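Local structure of O-succinylhomoserine sulfhydrylase (3NDN) at residues 170-175 with 186-191; 205-210 with 279-284; 292-297 with 407-412. The protein probably catalyses, as a pyridoxal 5'-phosphate-dependent homotetramer, the conversion of O-succinyl-L-homoserine and hydrogen sulfide into L-homocysteine and succinate. All blocks are in the same frame, centred on the assembly; numbering follows the deposited sequence.

How the interactions relate
All three contacts are largely apolar, and none has a hydrogen bond across it, but they sit at different depths. Interaction 1 is fully buried, a strand against its crossover helix in the seven-stranded domain. Interactions 2 and 3 are partly buried and both use helix 277-296, met near its start by the short turn 207-210 and near its end by the C-terminal helix 402-413; their centres are about 22 Å apart. Interactions 1 and 2 touch where Pro175 CD packs on Phe205 CD2 at 3.4 Å. Their chemistry differs: interaction 1 is purely apolar, interaction 2 brings up a hydroxyl, and interaction 3 a carboxylate at its rim.

Interaction 1 (170-175 with 186-191); sequences VFFETP and AAVTEL
The ring of Phe172 meets Val188 obliquely, its CE2 corner lying 3.8 Å from Val188 CG1. This is the strand-to-helix half of a beta-alpha-beta crossover: strand 169-173 leads through a loop into helix 185-194, which packs on the sheet before the chain returns as the parallel neighbour 198-202. The sheet is the seven-stranded one of the large domain in this fold-type I pyridoxal phosphate enzyme. Two residues apart on the strand, Val170 and Phe172 both point to the helix, and both find the same methyl. Val188 CG1 is anti to its backbone N (chi1 169°), and this rotamer carries it over to Val170 CG1 as well, at 4.2 Å. The side chains of Phe172 and Val188 run alongside each other in opposite senses, so they meet along their flanks. Around this small apolar cluster, Trp159 of helix 156-162 touches both valines, while Leu201 of the neighbouring strand and Ile185 pack against Phe172. Where the chain leaves the strand, Thr174 OG1 is bonded to Val183 N, just ahead of the helix. On the helix itself, the hydroxyl of Thr189 turns back to its own backbone, where OG1 is hydrogen-bonded to Ile185 O.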
ATOM      1  N   VAL A 170      35.828  10.672 -10.987  1.00 36.55           N
ATOM      2  CA  VAL A 170      35.978   9.519 -11.882  1.00 35.96           C
ATOM      3  C   VAL A 170      34.693   8.653 -11.769  1.00 35.74           C
ATOM      4  O   VAL A 170      34.217   8.399 -10.654  1.00 35.47           O
ATOM      5  CB  VAL A 170      37.235   8.698 -11.495  1.00 36.59           C
ATOM      6  CG1 VAL A 170      37.189   7.262 -12.051  1.00 36.67           C
ATOM      7  CG2 VAL A 170      38.532   9.427 -11.964  1.00 36.32           C
ATOM      8  N   PHE A 171      34.133   8.218 -12.902  1.00 35.39           N
ATOM      9  CA  PHE A 171      32.908   7.370 -12.904  1.00 35.01           C
ATOM     10  C   PHE A 171      33.060   6.160 -13.849  1.00 35.11           C
ATOM     11  O   PHE A 171      33.471   6.333 -14.991  1.00 35.06           O
ATOM     12  CB  PHE A 171      31.682   8.206 -13.322  1.00 34.48           C
ATOM     13  CG  PHE A 171      30.375   7.423 -13.361  1.00 34.65           C
ATOM     14  CD1 PHE A 171      29.751   7.023 -12.188  1.00 34.64           C
ATOM     15  CD2 PHE A 171      29.789   7.069 -14.576  1.00 35.87           C
ATOM     16  CE1 PHE A 171      28.549   6.283 -12.217  1.00 35.04           C
ATOM     17  CE2 PHE A 171      28.581   6.340 -14.616  1.00 37.09           C
ATOM     18  CZ  PHE A 171      27.966   5.946 -13.430  1.00 34.44           C
ATOM     19  N   PHE A 172      32.721   4.949 -13.381  1.00 34.26           N
ATOM     20  CA  PHE A 172      32.640   3.754 -14.253  1.00 34.38           C
ATOM     21  C   PHE A 172      31.693   2.674 -13.680  1.00 33.95           C
ATOM     22  O   PHE A 172      31.345   2.734 -12.498  1.00 33.19           O
ATOM     23  CB  PHE A 172      34.035   3.146 -14.545  1.00 34.50           C
ATOM     24  CG  PHE A 172      34.802   2.683 -13.306  1.00 34.68           C
ATOM     25  CD1 PHE A 172      34.626   1.400 -12.789  1.00 33.24           C
ATOM     26  CD2 PHE A 172      35.733   3.526 -12.691  1.00 34.91           C
ATOM     27  CE1 PHE A 172      35.336   0.965 -11.649  1.00 34.99           C
ATOM     28  CE2 PHE A 172      36.453   3.112 -11.550  1.00 34.58           C
ATOM     29  CZ  PHE A 172      36.258   1.822 -11.021  1.00 33.07           C
ATOM     30  N   GLU A 173      31.285   1.728 -14.535  1.00 34.17           N
ATOM     31  CA  GLU A 173      30.580   0.489 -14.143  1.00 34.78           C
ATOM     32  C   GLU A 173      31.492  -0.707 -14.428  1.00 34.85           C
ATOM     33  O   GLU A 173      32.241  -0.685 -15.414  1.00 35.22           O
ATOM     34  CB  GLU A 173      29.305   0.280 -14.977  1.00 34.78           C
ATOM     35  CG  GLU A 173      28.252   1.390 -14.911  1.00 37.96           C
ATOM     36  CD  GLU A 173      27.277   1.352 -16.099  1.00 43.08           C
ATOM     37  OE1 GLU A 173      27.048   0.252 -16.673  1.00 45.15           O
ATOM     38  OE2 GLU A 173      26.741   2.426 -16.461  1.00 43.02           O
ATOM     39  N   THR A 174      31.425  -1.745 -13.583  1.00 34.15           N
ATOM     40  CA  THR A 174      32.117  -3.024 -13.850  1.00 34.20           C
ATOM     41  C   THR A 174      31.400  -4.209 -13.173  1.00 33.50           C
ATOM     42  O   THR A 174      31.041  -4.113 -12.003  1.00 32.78           O
ATOM     43  CB  THR A 174      33.644  -2.994 -13.478  1.00 34.51           C
ATOM     44  OG1 THR A 174      34.269  -4.225 -13.876  1.00 34.76           O
ATOM     45  CG2 THR A 174      33.873  -2.772 -11.977  1.00 34.48           C
ATOM     46  N   PRO A 175      31.111  -5.287 -13.925  1.00 33.87           N
ATOM     47  CA  PRO A 175      31.249  -5.462 -15.387  1.00 34.59           C
ATOM     48  C   PRO A 175      30.344  -4.494 -16.171  1.00 35.66           C
ATOM     49  O   PRO A 175      29.413  -3.938 -15.581  1.00 35.55           O
ATOM     50  CB  PRO A 175      30.774  -6.898 -15.623  1.00 34.40           C
ATOM     51  CG  PRO A 175      30.883  -7.598 -14.270  1.00 33.76           C
ATOM     52  CD  PRO A 175      30.569  -6.502 -13.273  1.00 33.45           C
ATOM     53  N   ALA A 186      41.170  -1.401  -8.083  1.00 36.44           N
ATOM     54  CA  ALA A 186      42.322  -0.938  -7.284  1.00 37.43           C
ATOM     55  C   ALA A 186      43.321  -0.083  -8.084  1.00 38.24           C
ATOM     56  O   ALA A 186      43.830   0.916  -7.576  1.00 39.12           O
ATOM     57  CB  ALA A 186      43.038  -2.102  -6.609  1.00 37.53           C
ATOM     58  N   ALA A 187      43.605  -0.476  -9.324  1.00 38.46           N
ATOM     59  CA  ALA A 187      44.567   0.265 -10.145  1.00 38.67           C
ATOM     60  C   ALA A 187      44.021   1.639 -10.574  1.00 38.67           C
ATOM     61  O   ALA A 187      44.745   2.637 -10.547  1.00 38.98           O
ATOM     62  CB  ALA A 187      44.999  -0.572 -11.347  1.00 38.88           C
ATOM     63  N   VAL A 188      42.746   1.697 -10.956  1.00 37.28           N
ATOM     64  CA  VAL A 188      42.136   2.974 -11.347  1.00 37.24           C
ATOM     65  C   VAL A 188      42.007   3.918 -10.134  1.00 37.31           C
ATOM     66  O   VAL A 188      42.251   5.121 -10.254  1.00 37.59           O
ATOM     67  CB  VAL A 188      40.770   2.776 -12.069  1.00 36.71           C
ATOM     68  CG1 VAL A 188      40.019   4.108 -12.222  1.00 36.93           C
ATOM     69  CG2 VAL A 188      40.988   2.108 -13.428  1.00 36.24           C
ATOM     70  N   THR A 189      41.667   3.364  -8.972  1.00 36.40           N
ATOM     71  CA  THR A 189      41.541   4.149  -7.729  1.00 37.16           C
ATOM     72  C   THR A 189      42.892   4.817  -7.341  1.00 38.22           C
ATOM     73  O   THR A 189      42.927   5.981  -6.901  1.00 38.13           O
ATOM     74  CB  THR A 189      40.988   3.273  -6.568  1.00 36.61           C
ATOM     75  OG1 THR A 189      39.634   2.881  -6.857  1.00 36.43           O
ATOM     76  CG2 THR A 189      40.973   4.042  -5.253  1.00 37.87           C
ATOM     77  N   GLU A 190      43.988   4.080  -7.534  1.00 38.67           N
ATOM     78  CA  GLU A 190      45.332   4.596  -7.256  1.00 39.77           C
ATOM     79  C   GLU A 190      45.652   5.825  -8.135  1.00 40.22           C
ATOM     80  O   GLU A 190      46.093   6.852  -7.614  1.00 40.96           O
ATOM     81  CB  GLU A 190      46.396   3.488  -7.416  1.00 40.68           C
ATOM     82  N   LEU A 191      45.398   5.727  -9.444  1.00 40.05           N
ATOM     83  CA  LEU A 191      45.607   6.851 -10.386  1.00 40.59           C
ATOM     84  C   LEU A 191      44.700   8.052 -10.122  1.00 40.41           C
ATOM     85  O   LEU A 191      45.111   9.197 -10.336  1.00 40.60           O
ATOM     86  CB  LEU A 191      45.408   6.410 -11.847  1.00 40.74           C
ATOM     87  CG  LEU A 191      46.333   5.371 -12.488  1.00 41.76           C
ATOM     88  CD1 LEU A 191      45.698   4.833 -13.766  1.00 40.81           C
ATOM     89  CD2 LEU A 191      47.748   5.935 -12.775  1.00 42.79           C
TER

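Interaction 2 (205-210 with 279-284)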
ATOM      1  N   PHE A 205      25.264  -4.207 -11.520  1.00 39.18           N
ATOM      2  CA  PHE A 205      25.503  -5.542 -12.097  1.00 40.55           C
ATOM      3  C   PHE A 205      25.908  -6.599 -11.049  1.00 40.73           C
ATOM      4  O   PHE A 205      25.362  -7.710 -11.027  1.00 40.82           O
ATOM      5  CB  PHE A 205      26.593  -5.416 -13.174  1.00 41.80           C
ATOM      6  CG  PHE A 205      26.675  -6.586 -14.140  1.00 43.93           C
ATOM      7  CD1 PHE A 205      26.059  -6.516 -15.393  1.00 45.09           C
ATOM      8  CD2 PHE A 205      27.400  -7.734 -13.813  1.00 45.70           C
ATOM      9  CE1 PHE A 205      26.150  -7.572 -16.301  1.00 45.92           C
ATOM     10  CE2 PHE A 205      27.504  -8.807 -14.722  1.00 47.42           C
ATOM     11  CZ  PHE A 205      26.872  -8.719 -15.967  1.00 46.79           C
ATOM     12  N   ALA A 206      26.840  -6.244 -10.167  1.00 40.61           N
ATOM     13  CA  ALA A 206      27.404  -7.191  -9.196  1.00 40.67           C
ATOM     14  C   ALA A 206      26.628  -7.387  -7.878  1.00 40.69           C
ATOM     15  O   ALA A 206      26.656  -8.484  -7.305  1.00 40.69           O
ATOM     16  CB  ALA A 206      28.855  -6.809  -8.897  1.00 40.56           C
ATOM     17  N   THR A 207      25.955  -6.332  -7.407  1.00 40.46           N
ATOM     18  CA  THR A 207      25.350  -6.257  -6.058  1.00 40.57           C
ATOM     19  C   THR A 207      26.431  -6.234  -4.954  1.00 40.97           C
ATOM     20  O   THR A 207      27.564  -6.676  -5.187  1.00 41.05           O
ATOM     21  CB  THR A 207      24.340  -7.425  -5.752  1.00 40.92           C
ATOM     22  OG1 THR A 207      25.056  -8.564  -5.242  1.00 40.19           O
ATOM     23  CG2 THR A 207      23.535  -7.833  -7.000  1.00 41.17           C
ATOM     24  N   PRO A 208      26.082  -5.735  -3.745  1.00 40.85           N
ATOM     25  CA  PRO A 208      27.034  -5.731  -2.612  1.00 40.88           C
ATOM     26  C   PRO A 208      27.442  -7.122  -2.123  1.00 41.09           C
ATOM     27  O   PRO A 208      28.372  -7.265  -1.305  1.00 41.85           O
ATOM     28  CB  PRO A 208      26.284  -4.972  -1.499  1.00 40.94           C
ATOM     29  CG  PRO A 208      24.875  -4.848  -1.948  1.00 40.80           C
ATOM     30  CD  PRO A 208      24.855  -4.969  -3.447  1.00 40.60           C
ATOM     31  N   LEU A 209      26.780  -8.150  -2.631  1.00 39.80           N
ATOM     32  CA  LEU A 209      27.099  -9.489  -2.197  1.00 39.46           C
ATOM     33  C   LEU A 209      28.294 -10.077  -2.965  1.00 38.38           C
ATOM     34  O   LEU A 209      28.989 -10.955  -2.441  1.00 38.63           O
ATOM     35  CB  LEU A 209      25.870 -10.388  -2.287  1.00 39.67           C
ATOM     36  CG  LEU A 209      24.880 -10.345  -1.114  1.00 41.84           C
ATOM     37  CD1 LEU A 209      24.424  -8.937  -0.736  1.00 41.19           C
ATOM     38  CD2 LEU A 209      23.696 -11.203  -1.442  1.00 43.51           C
ATOM     39  N   LEU A 210      28.527  -9.607  -4.191  1.00 36.45           N
ATOM     40  CA  LEU A 210      29.574 -10.216  -5.040  1.00 35.29           C
ATOM     41  C   LEU A 210      30.823  -9.355  -5.300  1.00 35.31           C
ATOM     42  O   LEU A 210      31.840  -9.876  -5.754  1.00 35.64           O
ATOM     43  CB  LEU A 210      28.990 -10.726  -6.360  1.00 34.54           C
ATOM     44  CG  LEU A 210      27.791 -11.681  -6.313  1.00 33.45           C
ATOM     45  CD1 LEU A 210      27.405 -12.085  -7.718  1.00 31.22           C
ATOM     46  CD2 LEU A 210      28.073 -12.923  -5.436  1.00 31.77           C
ATOM     47  N   ILE A 279      20.194 -14.881   0.110  1.00 29.25           N
ATOM     48  CA  ILE A 279      19.778 -16.168  -0.487  1.00 29.71           C
ATOM     49  C   ILE A 279      19.314 -16.078  -1.959  1.00 29.45           C
ATOM     50  O   ILE A 279      19.572 -17.003  -2.746  1.00 29.55           O
ATOM     51  CB  ILE A 279      18.761 -16.971   0.385  1.00 30.40           C
ATOM     52  CG1 ILE A 279      17.436 -16.203   0.567  1.00 28.88           C
ATOM     53  CG2 ILE A 279      19.406 -17.393   1.738  1.00 31.58           C
ATOM     54  CD1 ILE A 279      16.302 -17.085   1.185  1.00 32.76           C
ATOM     55  N   ARG A 280      18.648 -14.981  -2.322  1.00 29.33           N
ATOM     56  CA  ARG A 280      18.275 -14.726  -3.740  1.00 29.47           C
ATOM     57  C   ARG A 280      19.496 -14.598  -4.679  1.00 29.69           C
ATOM     58  O   ARG A 280      19.565 -15.268  -5.748  1.00 28.90           O
ATOM     59  CB  ARG A 280      17.358 -13.491  -3.840  1.00 29.28           C
ATOM     60  CG  ARG A 280      15.926 -13.735  -3.301  1.00 28.41           C
ATOM     61  CD  ARG A 280      14.989 -12.558  -3.586  1.00 29.44           C
ATOM     62  NE  ARG A 280      15.301 -11.317  -2.851  1.00 28.93           N
ATOM     63  CZ  ARG A 280      15.931 -10.263  -3.388  1.00 27.68           C
ATOM     64  NH1 ARG A 280      16.348 -10.308  -4.649  1.00 25.75           N
ATOM     65  NH2 ARG A 280      16.163  -9.173  -2.669  1.00 25.68           N
ATOM     66  N   VAL A 281      20.473 -13.774  -4.287  1.00 29.74           N
ATOM     67  CA  VAL A 281      21.705 -13.645  -5.100  1.00 30.35           C
ATOM     68  C   VAL A 281      22.487 -14.972  -5.184  1.00 30.89           C
ATOM     69  O   VAL A 281      22.857 -15.411  -6.291  1.00 30.21           O
ATOM     70  CB  VAL A 281      22.612 -12.446  -4.658  1.00 30.26           C
ATOM     71  CG1 VAL A 281      23.937 -12.449  -5.436  1.00 30.63           C
ATOM     72  CG2 VAL A 281      21.891 -11.132  -4.870  1.00 30.78           C
ATOM     73  N   GLN A 282      22.688 -15.636  -4.034  1.00 31.30           N
ATOM     74  CA  GLN A 282      23.295 -16.981  -4.004  1.00 32.50           C
ATOM     75  C   GLN A 282      22.694 -17.955  -5.036  1.00 31.42           C
ATOM     76  O   GLN A 282      23.439 -18.599  -5.793  1.00 30.99           O
ATOM     77  CB  GLN A 282      23.208 -17.574  -2.582  1.00 33.24           C
ATOM     78  CG  GLN A 282      23.778 -18.989  -2.414  1.00 38.53           C
ATOM     79  CD  GLN A 282      23.521 -19.583  -1.023  1.00 44.47           C
ATOM     80  OE1 GLN A 282      22.845 -18.982  -0.178  1.00 48.77           O
ATOM     81  NE2 GLN A 282      24.054 -20.776  -0.787  1.00 47.36           N
ATOM     82  N   HIS A 283      21.360 -18.050  -5.080  1.00 31.15           N
ATOM     83  CA  HIS A 283      20.703 -19.012  -5.959  0.50 31.16           C
ATOM     84  C   HIS A 283      20.769 -18.605  -7.441  1.00 31.34           C
ATOM     85  O   HIS A 283      21.067 -19.453  -8.313  1.00 31.47           O
ATOM     86  CB  HIS A 283      19.265 -19.294  -5.477  0.50 31.28           C
ATOM     87  CG  HIS A 283      19.185 -20.345  -4.404  0.50 30.08           C
ATOM     88  ND1 HIS A 283      19.499 -20.097  -3.082  0.50 29.62           N
ATOM     89  CD2 HIS A 283      18.846 -21.655  -4.467  0.50 28.74           C
ATOM     90  CE1 HIS A 283      19.347 -21.206  -2.378  0.50 28.54           C
ATOM     91  NE2 HIS A 283      18.956 -22.167  -3.197  0.50 28.10           N
ATOM     92  N   SER A 284      20.520 -17.329  -7.730  1.00 31.03           N
ATOM     93  CA  SER A 284      20.581 -16.834  -9.121  1.00 31.39           C
ATOM     94  C   SER A 284      21.999 -16.856  -9.735  1.00 31.16           C
ATOM     95  O   SER A 284      22.166 -17.174 -10.931  1.00 30.53           O
ATOM     96  CB  SER A 284      19.957 -15.445  -9.228  1.00 30.98           C
ATOM     97  OG  SER A 284      18.556 -15.513  -9.054  1.00 32.78           O
TER
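Val281 is the hub here: three side chains of the 205-210 segment gather on it. Leu209 comes closest, with CD2 3.6 Å from Val281 CB, its side chain lying at a slant to the valine. Leu210 arrives tip to tip, its CG 4.0 Å from Val281 CG1. The third partner is polar: Thr207 OG1 lies against both methyls, 4.0 Å from Val281 CG1 and slightly farther from CG2. The contact thus packs the turn that follows strand 198-202 of the seven-stranded sheet onto the long helix 277-296.

One step out, the hydroxyl of Thr207 is fixed from two directions within its own segment. It donates to Ala206 O over 2.6 Å, in the carbonyl plane and on a lone pair, and it accepts from Leu209 N at 3.2 Å with an N-H...O angle of 150°. The second bond makes an ST turn at the start of the short, weakly bonded helix 207-210, from which Leu209 and Leu210 point toward Val281.

On the other side, the neighbouring Arg280 and, a turn on, Ser284 tie the helix to other parts of the chain: the guanidinium bonds to Thr276 OG1, Gly273 O and His228 O, the last belonging to the residue after Lys227, the predicted site of the cofactor's Schiff base, and Ser284 OG bonds to Gly398 O. Ile279 of a neighbouring subunit packs on Arg280, and Gln282 OE1 of that subunit is hydrogen-bonded to His283 NE2.

No hydrogen bond crosses the contact, which rests on van der Waals packing. With its proton given to Ala206 O and its oxygen accepting from Leu209 N, the threonine hydroxyl can face valine methyls at little cost in lost hydrogen bonding.

Interaction 3 (292-297 with 407-412)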
ATOM      1  N   ALA A 292      25.484 -20.524 -18.274  1.00 32.90           N
ATOM      2  CA  ALA A 292      26.644 -20.091 -19.062  1.00 33.19           C
ATOM      3  C   ALA A 292      27.433 -21.287 -19.600  1.00 33.75           C
ATOM      4  O   ALA A 292      27.824 -21.305 -20.773  1.00 34.08           O
ATOM      5  CB  ALA A 292      27.549 -19.192 -18.228  1.00 33.20           C
ATOM      6  N   GLU A 293      27.636 -22.295 -18.745  1.00 33.83           N
ATOM      7  CA  GLU A 293      28.329 -23.521 -19.141  1.00 34.88           C
ATOM      8  C   GLU A 293      27.545 -24.336 -20.193  1.00 35.23           C
ATOM      9  O   GLU A 293      28.140 -24.925 -21.113  1.00 35.28           O
ATOM     10  CB  GLU A 293      28.665 -24.363 -17.893  1.00 35.22           C
ATOM     11  CG  GLU A 293      29.692 -23.694 -16.964  1.00 35.06           C
ATOM     12  CD  GLU A 293      29.782 -24.338 -15.583  1.00 38.98           C
ATOM     13  OE1 GLU A 293      28.913 -25.174 -15.239  1.00 40.47           O
ATOM     14  OE2 GLU A 293      30.720 -23.991 -14.828  1.00 37.10           O
ATOM     15  N   PHE A 294      26.216 -24.357 -20.069  1.00 35.45           N
ATOM     16  CA  PHE A 294      25.348 -25.056 -21.026  1.00 36.31           C
ATOM     17  C   PHE A 294      25.398 -24.397 -22.413  1.00 36.82           C
ATOM     18  O   PHE A 294      25.553 -25.085 -23.430  1.00 36.76           O
ATOM     19  CB  PHE A 294      23.899 -25.168 -20.507  1.00 36.57           C
ATOM     20  CG  PHE A 294      22.916 -25.655 -21.549  1.00 38.35           C
ATOM     21  CD1 PHE A 294      22.793 -27.021 -21.823  1.00 39.23           C
ATOM     22  CD2 PHE A 294      22.152 -24.749 -22.280  1.00 38.18           C
ATOM     23  CE1 PHE A 294      21.901 -27.471 -22.789  1.00 41.31           C
ATOM     24  CE2 PHE A 294      21.255 -25.190 -23.257  1.00 39.85           C
ATOM     25  CZ  PHE A 294      21.130 -26.549 -23.511  1.00 40.70           C
ATOM     26  N   LEU A 295      25.296 -23.072 -22.441  1.00 36.97           N
ATOM     27  CA  LEU A 295      25.421 -22.303 -23.688  1.00 37.60           C
ATOM     28  C   LEU A 295      26.817 -22.475 -24.334  1.00 38.81           C
ATOM     29  O   LEU A 295      26.925 -22.686 -25.547  1.00 38.92           O
ATOM     30  CB  LEU A 295      25.077 -20.829 -23.461  1.00 37.28           C
ATOM     31  CG  LEU A 295      23.584 -20.477 -23.329  1.00 37.32           C
ATOM     32  CD1 LEU A 295      23.354 -19.145 -22.580  1.00 36.79           C
ATOM     33  CD2 LEU A 295      22.873 -20.465 -24.686  1.00 35.16           C
ATOM     34  N   ASN A 296      27.866 -22.422 -23.511  1.00 39.22           N
ATOM     35  CA  ASN A 296      29.253 -22.583 -23.972  1.00 40.20           C
ATOM     36  C   ASN A 296      29.473 -23.898 -24.738  1.00 40.60           C
ATOM     37  O   ASN A 296      30.245 -23.941 -25.690  1.00 41.11           O
ATOM     38  CB  ASN A 296      30.215 -22.480 -22.778  1.00 40.08           C
ATOM     39  CG  ASN A 296      31.681 -22.391 -23.191  1.00 41.27           C
ATOM     40  OD1 ASN A 296      32.050 -21.649 -24.101  1.00 43.13           O
ATOM     41  ND2 ASN A 296      32.527 -23.131 -22.490  1.00 41.76           N
ATOM     42  N   GLY A 297      28.768 -24.956 -24.333  1.00 40.68           N
ATOM     43  CA  GLY A 297      28.883 -26.256 -24.986  1.00 40.95           C
ATOM     44  C   GLY A 297      27.891 -26.562 -26.102  1.00 41.37           C
ATOM     45  O   GLY A 297      27.924 -27.656 -26.666  1.00 41.41           O
ATOM     46  N   ALA A 407      15.830 -26.306 -20.470  1.00 33.67           N
ATOM     47  CA  ALA A 407      14.864 -26.869 -21.405  1.00 34.10           C
ATOM     48  C   ALA A 407      14.248 -25.817 -22.351  1.00 34.41           C
ATOM     49  O   ALA A 407      14.139 -26.072 -23.539  1.00 34.14           O
ATOM     50  CB  ALA A 407      13.750 -27.638 -20.658  1.00 34.44           C
ATOM     51  N   ASP A 408      13.827 -24.662 -21.816  1.00 33.96           N
ATOM     52  CA  ASP A 408      13.234 -23.578 -22.624  1.00 34.60           C
ATOM     53  C   ASP A 408      14.242 -22.977 -23.608  1.00 34.67           C
ATOM     54  O   ASP A 408      13.900 -22.682 -24.753  1.00 35.20           O
ATOM     55  CB  ASP A 408      12.645 -22.468 -21.705  1.00 34.32           C
ATOM     56  CG  ASP A 408      11.673 -21.514 -22.440  1.00 35.68           C
ATOM     57  OD1 ASP A 408      10.902 -21.969 -23.320  1.00 35.78           O
ATOM     58  OD2 ASP A 408      11.644 -20.300 -22.104  1.00 34.51           O
ATOM     59  N   ILE A 409      15.481 -22.792 -23.157  1.00 34.23           N
ATOM     60  CA  ILE A 409      16.547 -22.264 -24.016  1.00 34.51           C
ATOM     61  C   ILE A 409      16.908 -23.278 -25.136  1.00 35.53           C
ATOM     62  O   ILE A 409      17.025 -22.901 -26.298  1.00 35.03           O
ATOM     63  CB  ILE A 409      17.797 -21.868 -23.186  1.00 33.98           C
ATOM     64  CG1 ILE A 409      17.459 -20.728 -22.203  1.00 33.81           C
ATOM     65  CG2 ILE A 409      18.972 -21.450 -24.087  1.00 35.11           C
ATOM     66  CD1 ILE A 409      18.566 -20.495 -21.134  1.00 35.19           C
ATOM     67  N   ASP A 410      17.041 -24.553 -24.779  1.00 36.22           N
ATOM     68  CA  ASP A 410      17.388 -25.605 -25.763  1.00 38.39           C
ATOM     69  C   ASP A 410      16.327 -25.772 -26.863  1.00 39.63           C
ATOM     70  O   ASP A 410      16.667 -25.970 -28.039  1.00 40.27           O
ATOM     71  CB  ASP A 410      17.653 -26.945 -25.056  1.00 38.59           C
ATOM     72  CG  ASP A 410      18.419 -27.955 -25.943  1.00 41.31           C
ATOM     73  OD1 ASP A 410      19.486 -27.619 -26.493  1.00 40.89           O
ATOM     74  OD2 ASP A 410      17.950 -29.099 -26.072  1.00 44.45           O
ATOM     75  N   ARG A 411      15.051 -25.692 -26.490  1.00 40.42           N
ATOM     76  CA  ARG A 411      13.967 -25.749 -27.468  1.00 41.89           C
ATOM     77  C   ARG A 411      14.005 -24.525 -28.389  1.00 42.04           C
ATOM     78  O   ARG A 411      13.831 -24.654 -29.604  1.00 41.89           O
ATOM     79  CB  ARG A 411      12.598 -25.904 -26.786  1.00 42.43           C
ATOM     80  CG  ARG A 411      12.416 -27.256 -26.091  1.00 45.35           C
ATOM     81  CD  ARG A 411      10.948 -27.595 -25.834  1.00 50.49           C
ATOM     82  NE  ARG A 411      10.475 -27.054 -24.560  1.00 53.30           N
ATOM     83  CZ  ARG A 411      10.497 -27.711 -23.398  1.00 54.33           C
ATOM     84  NH1 ARG A 411      10.973 -28.954 -23.331  1.00 54.23           N
ATOM     85  NH2 ARG A 411      10.040 -27.119 -22.296  1.00 53.60           N
ATOM     86  N   ALA A 412      14.250 -23.350 -27.807  1.00 41.75           N
ATOM     87  CA  ALA A 412      14.309 -22.091 -28.570  1.00 42.33           C
ATOM     88  C   ALA A 412      15.469 -22.055 -29.582  1.00 42.92           C
ATOM     89  O   ALA A 412      15.336 -21.464 -30.657  1.00 42.70           O
ATOM     90  CB  ALA A 412      14.358 -20.879 -27.624  1.00 41.61           C
TER
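Phe294 and Leu295, adjacent on helix 277-296, reach across to Ile409 and Asp410, adjacent on the C-terminal helix 402-413. The local axes run nearly parallel, 22° apart, with a closest approach of 11.5 Å; that spacing is wide, and it is bridged mainly by the ring of Phe294 and by Leu295 meeting Ile409.

The inner side is hydrocarbon and buried. Leu295 CD2 stands 4.1 Å from Ile409 CG2, the two side chains crossing at about a right angle. Leu295 also rests on Val301 and Val304 of one strand and on Val329 and Phe331 of the next, while Ile409 touches Ile354, so this pair belongs to the core where both helices meet the rest of the C-terminal domain.

Toward the outside the packing becomes mixed, between two partly exposed residues. Phe294 has its CG anti to the backbone N (chi1 170°), which sends the ring into the gap between the helices. Its edge faces Asp410, with Phe294 CZ 3.6 Å from Asp410 OD1. Asp410 CB is nearly as close to Phe294 CZ, at 3.8 Å. The ring and carboxylate planes stand 78° apart. The same edge grazes Ile409, Phe294 CE2 lying 4.5 Å from Ile409 CG2. Ile406, a turn earlier on the C-terminal helix, also touches the ring.

Asp410 OD1 is hydrogen-bonded to NE2 of His298, just past the end of helix 277-296, which is consistent with the carboxylate staying beside the ring. A carboxylate oxygen near the ring edge would see the slightly positive C-H rim and not the pi cloud, probably a mildly favourable electrostatic contact.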